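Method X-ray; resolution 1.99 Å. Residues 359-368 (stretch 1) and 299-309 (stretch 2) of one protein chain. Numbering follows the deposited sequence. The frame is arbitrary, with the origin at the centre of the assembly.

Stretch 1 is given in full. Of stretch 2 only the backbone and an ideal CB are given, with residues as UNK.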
# COMPACT_ATOMS: atom_id res chain seq x y z
N ASP A 359 -11.84 -24.64 2.72
CA ASP A 359 -11.44 -24.97 1.34
C ASP A 359 -10.34 -24.04 0.86
O ASP A 359 -9.43 -24.45 0.13
CB ASP A 359 -12.62 -24.82 0.37
CG ASP A 359 -13.59 -26.00 0.43
OD1 ASP A 359 -13.33 -26.99 1.16
OD2 ASP A 359 -14.62 -25.95 -0.28
N THR A 360 -10.44 -22.77 1.23
CA THR A 360 -9.47 -21.79 0.76
C THR A 360 -8.11 -22.03 1.41
O THR A 360 -7.06 -22.07 0.73
CB THR A 360 -9.97 -20.36 1.06
OG1 THR A 360 -11.22 -20.12 0.38
CG2 THR A 360 -8.95 -19.34 0.61
N TYR A 361 -8.09 -22.20 2.73
CA TYR A 361 -6.82 -22.46 3.40
C TYR A 361 -6.25 -23.84 3.11
O TYR A 361 -5.04 -24.00 3.02
CB TYR A 361 -6.93 -22.22 4.92
CG TYR A 361 -6.74 -20.77 5.24
CD1 TYR A 361 -5.46 -20.23 5.31
CD2 TYR A 361 -7.83 -19.93 5.42
CE1 TYR A 361 -5.27 -18.90 5.58
CE2 TYR A 361 -7.64 -18.58 5.70
CZ TYR A 361 -6.37 -18.07 5.77
OH TYR A 361 -6.17 -16.73 6.04
N THR A 362 -7.12 -24.83 2.95
CA THR A 362 -6.65 -26.18 2.65
C THR A 362 -5.96 -26.24 1.28
O THR A 362 -4.96 -26.94 1.12
CB THR A 362 -7.78 -27.20 2.73
OG1 THR A 362 -8.24 -27.27 4.09
CG2 THR A 362 -7.30 -28.58 2.29
N GLU A 363 -6.49 -25.51 0.31
CA GLU A 363 -5.84 -25.45 -0.99
C GLU A 363 -4.42 -24.87 -0.86
O GLU A 363 -3.47 -25.35 -1.50
CB GLU A 363 -6.68 -24.66 -1.99
CG GLU A 363 -5.85 -24.08 -3.12
CD GLU A 363 -6.67 -23.70 -4.33
OE1 GLU A 363 -6.06 -23.21 -5.31
OE2 GLU A 363 -7.90 -23.90 -4.32
N MET A 364 -4.27 -23.85 -0.02
CA MET A 364 -2.95 -23.22 0.15
C MET A 364 -2.01 -24.11 0.97
O MET A 364 -0.80 -24.19 0.70
CB MET A 364 -3.11 -21.84 0.81
CG MET A 364 -1.78 -21.15 1.13
SD MET A 364 -0.70 -20.87 -0.31
CE MET A 364 -1.65 -19.67 -1.23
N GLU A 365 -2.58 -24.81 1.95
CA GLU A 365 -1.82 -25.75 2.78
C GLU A 365 -1.23 -26.85 1.92
O GLU A 365 -0.09 -27.29 2.15
CB GLU A 365 -2.74 -26.37 3.84
CG GLU A 365 -2.04 -27.39 4.73
CD GLU A 365 -2.91 -27.89 5.88
OE1 GLU A 365 -4.14 -27.66 5.86
OE2 GLU A 365 -2.36 -28.52 6.81
N GLU A 366 -2.01 -27.32 0.94
CA GLU A 366 -1.57 -28.38 0.03
C GLU A 366 -0.49 -27.87 -0.91
O GLU A 366 0.47 -28.59 -1.21
CB GLU A 366 -2.76 -28.95 -0.75
CG GLU A 366 -3.71 -29.78 0.13
CD GLU A 366 -4.98 -30.23 -0.60
OE1 GLU A 366 -5.28 -29.71 -1.71
OE2 GLU A 366 -5.69 -31.11 -0.06
N ILE A 367 -0.66 -26.64 -1.39
CA ILE A 367 0.35 -26.01 -2.25
C ILE A 367 1.68 -25.88 -1.52
O ILE A 367 2.73 -26.24 -2.06
CB ILE A 367 -0.13 -24.63 -2.77
CG1 ILE A 367 -1.19 -24.80 -3.85
CG2 ILE A 367 1.04 -23.82 -3.32
CD1 ILE A 367 -1.92 -23.50 -4.25
N LEU A 368 1.63 -25.38 -0.28
CA LEU A 368 2.84 -25.20 0.51
C LEU A 368 3.48 -26.52 0.92
O LEU A 368 4.71 -26.64 0.90
CB LEU A 368 2.61 -24.30 1.73
CG LEU A 368 2.28 -22.86 1.31
CD1 LEU A 368 2.06 -21.96 2.53
CD2 LEU A 368 3.38 -22.31 0.43
N UNK A 299 1.42 -12.38 -8.84
CA UNK A 299 0.06 -12.77 -9.21
C UNK A 299 -0.62 -13.77 -8.27
O UNK A 299 -1.75 -13.55 -7.83
CB UNK A 299 0.09 -13.36 -10.62
N UNK A 300 0.07 -14.87 -7.96
CA UNK A 300 -0.52 -15.87 -7.05
C UNK A 300 -0.76 -15.28 -5.67
O UNK A 300 -1.80 -15.55 -5.05
CB UNK A 300 0.39 -17.10 -6.94
N UNK A 301 0.19 -14.48 -5.21
CA UNK A 301 0.07 -13.84 -3.90
C UNK A 301 -1.12 -12.89 -3.85
O UNK A 301 -1.84 -12.88 -2.85
CB UNK A 301 1.36 -13.08 -3.56
N UNK A 302 -1.32 -12.10 -4.91
CA UNK A 302 -2.47 -11.19 -4.95
C UNK A 302 -3.81 -11.93 -4.89
O UNK A 302 -4.76 -11.51 -4.20
CB UNK A 302 -2.41 -10.34 -6.22
N UNK A 303 -3.90 -13.01 -5.65
CA UNK A 303 -5.17 -13.75 -5.72
C UNK A 303 -5.50 -14.35 -4.36
O UNK A 303 -6.63 -14.25 -3.89
CB UNK A 303 -5.10 -14.85 -6.78
N UNK A 304 -4.50 -14.93 -3.70
CA UNK A 304 -4.73 -15.54 -2.39
C UNK A 304 -5.09 -14.46 -1.36
O UNK A 304 -5.99 -14.65 -0.54
CB UNK A 304 -3.49 -16.32 -1.94
N UNK A 305 -4.38 -13.34 -1.40
CA UNK A 305 -4.61 -12.26 -0.45
C UNK A 305 -6.01 -11.71 -0.62
O UNK A 305 -6.71 -11.44 0.36
CB UNK A 305 -3.57 -11.15 -0.63
N UNK A 306 -6.45 -11.58 -1.87
CA UNK A 306 -7.80 -11.10 -2.13
C UNK A 306 -8.83 -12.04 -1.51
O UNK A 306 -9.80 -11.59 -0.90
CB UNK A 306 -8.04 -10.96 -3.63
N UNK A 307 -8.63 -13.35 -1.66
CA UNK A 307 -9.53 -14.33 -1.05
C UNK A 307 -9.56 -14.20 0.47
O UNK A 307 -10.62 -14.23 1.08
CB UNK A 307 -9.11 -15.75 -1.44
N UNK A 308 -8.38 -14.05 1.08
CA UNK A 308 -8.31 -13.91 2.53
C UNK A 308 -9.02 -12.63 2.98
O UNK A 308 -9.74 -12.64 3.98
CB UNK A 308 -6.85 -13.90 3.00
N UNK A 309 -8.83 -11.55 2.24
CA UNK A 309 -9.55 -10.30 2.56
C UNK A 309 -11.08 -10.48 2.44
O UNK A 309 -11.85 -9.96 3.27
CB UNK A 309 -9.09 -9.18 1.63

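The two helices run roughly antiparallel, at 151° with axes 11.0 Å apart at closest approach, so stretch 1 can meet only one side of stretch 2. Helical phi/psi angles disfavour glycine throughout, and the i to i-4 hydrogen bonds disfavour proline from 303 onward, but they select little else.

Position 299 is far from stretch 1, and many residues would fit; it is Ser299. Position 300 points its CB toward stretch 1, but nothing lies within 5.5 Å. Only a long side chain could bridge the gap to the apolar Ile367; methionine, lysine, glutamine or arginine are plausible. The residue is Arg300, which extends until NH2 lies 3.7 Å from Ile367 CD1, a packing contact without a hydrogen bond.

Positions 301 (sideways), 302 and 303 (both out of reach) find no partner, so stretch 1 leaves the choice open. They are Ala301, Arg302 and Ile303; Arg302 is hydrogen-bonded elsewhere in the structure.

Position 304 is the most constrained. Its CB points toward stretch 1 and lies 3.9 Å from Met364 CE, with Thr360 and the Tyr361 ring farther along. This apolar setting suits leucine, methionine or phenylalanine, and a flat ring could use both the methyl and the aromatic neighbour. Phe304 does so with chi1 in the t well. Met364 CE sits over one face, 3.6 Å from the centroid of the Phe304 ring in a CH-pi contact, and 3.4 Å from Phe304 CG. The ring edge is directed to the face of Tyr361 in an offset edge-to-face pair, with planes at 86° and Phe304 CZ 3.9 Å from Tyr361 CE1.

Positions 305, 306 and 309 are out of reach and unconstrained by stretch 1; they are Leu305, Ala306 and Ile309.

At position 307 the CB points toward stretch 1, 4.1 Å from Thr360 CG2, while the carboxylate of Glu363 lies farther off. An aliphatic stem would suit the methyl, and a long basic or polar end could approach the acid. Lys307 combines these features: its CB packs on that methyl, and its extended chain carries NZ to 2.6 Å from a water O, which donates a weak hydrogen bond to Glu363 OE2 at 3.2 Å.

Position 308 points sideways, its ideal CB 4.2 Å from Tyr361 OH. A compact apolar residue such as valine, alanine or isoleucine could pack beside the phenol. Val308 places CG1 3.5 Å from Tyr361 OH and CG2 4.1 Å from Tyr361 CZ.

Stretch 2, residues 299-309: SRARIFLAKVI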
# COMPACT_ATOMS: atom_id res chain seq x y z
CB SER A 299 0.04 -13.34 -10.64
OG SER A 299 -1.29 -13.50 -11.06
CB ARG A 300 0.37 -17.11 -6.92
CG ARG A 300 0.44 -17.96 -8.18
CD ARG A 300 0.86 -19.40 -7.87
NE ARG A 300 -0.24 -20.18 -7.28
CZ ARG A 300 -1.21 -20.76 -7.98
NH1 ARG A 300 -1.23 -20.66 -9.31
NH2 ARG A 300 -2.16 -21.45 -7.36
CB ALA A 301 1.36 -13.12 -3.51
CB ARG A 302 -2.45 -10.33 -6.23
CG ARG A 302 -1.52 -9.14 -6.18
CD ARG A 302 -1.82 -8.20 -7.35
NE ARG A 302 -1.48 -8.82 -8.63
CZ ARG A 302 -0.23 -8.91 -9.10
NH1 ARG A 302 0.78 -8.44 -8.37
NH2 ARG A 302 -0.01 -9.47 -10.29
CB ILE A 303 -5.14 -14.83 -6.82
CG1 ILE A 303 -5.19 -14.15 -8.19
CG2 ILE A 303 -6.31 -15.80 -6.65
CD1 ILE A 303 -4.91 -15.10 -9.37
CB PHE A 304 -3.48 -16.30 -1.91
CG PHE A 304 -3.69 -17.00 -0.61
CD1 PHE A 304 -4.66 -17.98 -0.49
CD2 PHE A 304 -2.96 -16.63 0.52
CE1 PHE A 304 -4.90 -18.63 0.73
CE2 PHE A 304 -3.19 -17.27 1.75
CZ PHE A 304 -4.15 -18.28 1.85
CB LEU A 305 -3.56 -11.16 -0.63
CG LEU A 305 -3.70 -9.87 0.20
CD1 LEU A 305 -3.65 -10.15 1.70
CD2 LEU A 305 -2.54 -8.89 -0.18
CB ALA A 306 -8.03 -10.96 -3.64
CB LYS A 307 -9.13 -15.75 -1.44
CG LYS A 307 -9.29 -16.01 -2.94
CD LYS A 307 -8.76 -17.40 -3.32
CE LYS A 307 -9.02 -17.70 -4.81
NZ LYS A 307 -8.52 -19.08 -5.18
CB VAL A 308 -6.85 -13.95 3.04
CG1 VAL A 308 -6.78 -13.62 4.51
CG2 VAL A 308 -6.25 -15.34 2.78
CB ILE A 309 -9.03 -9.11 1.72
CG1 ILE A 309 -7.57 -8.83 2.10
CG2 ILE A 309 -9.89 -7.86 1.93
CD1 ILE A 309 -6.83 -7.87 1.15
O HOH W 1 -9.00 -21.01 -3.46
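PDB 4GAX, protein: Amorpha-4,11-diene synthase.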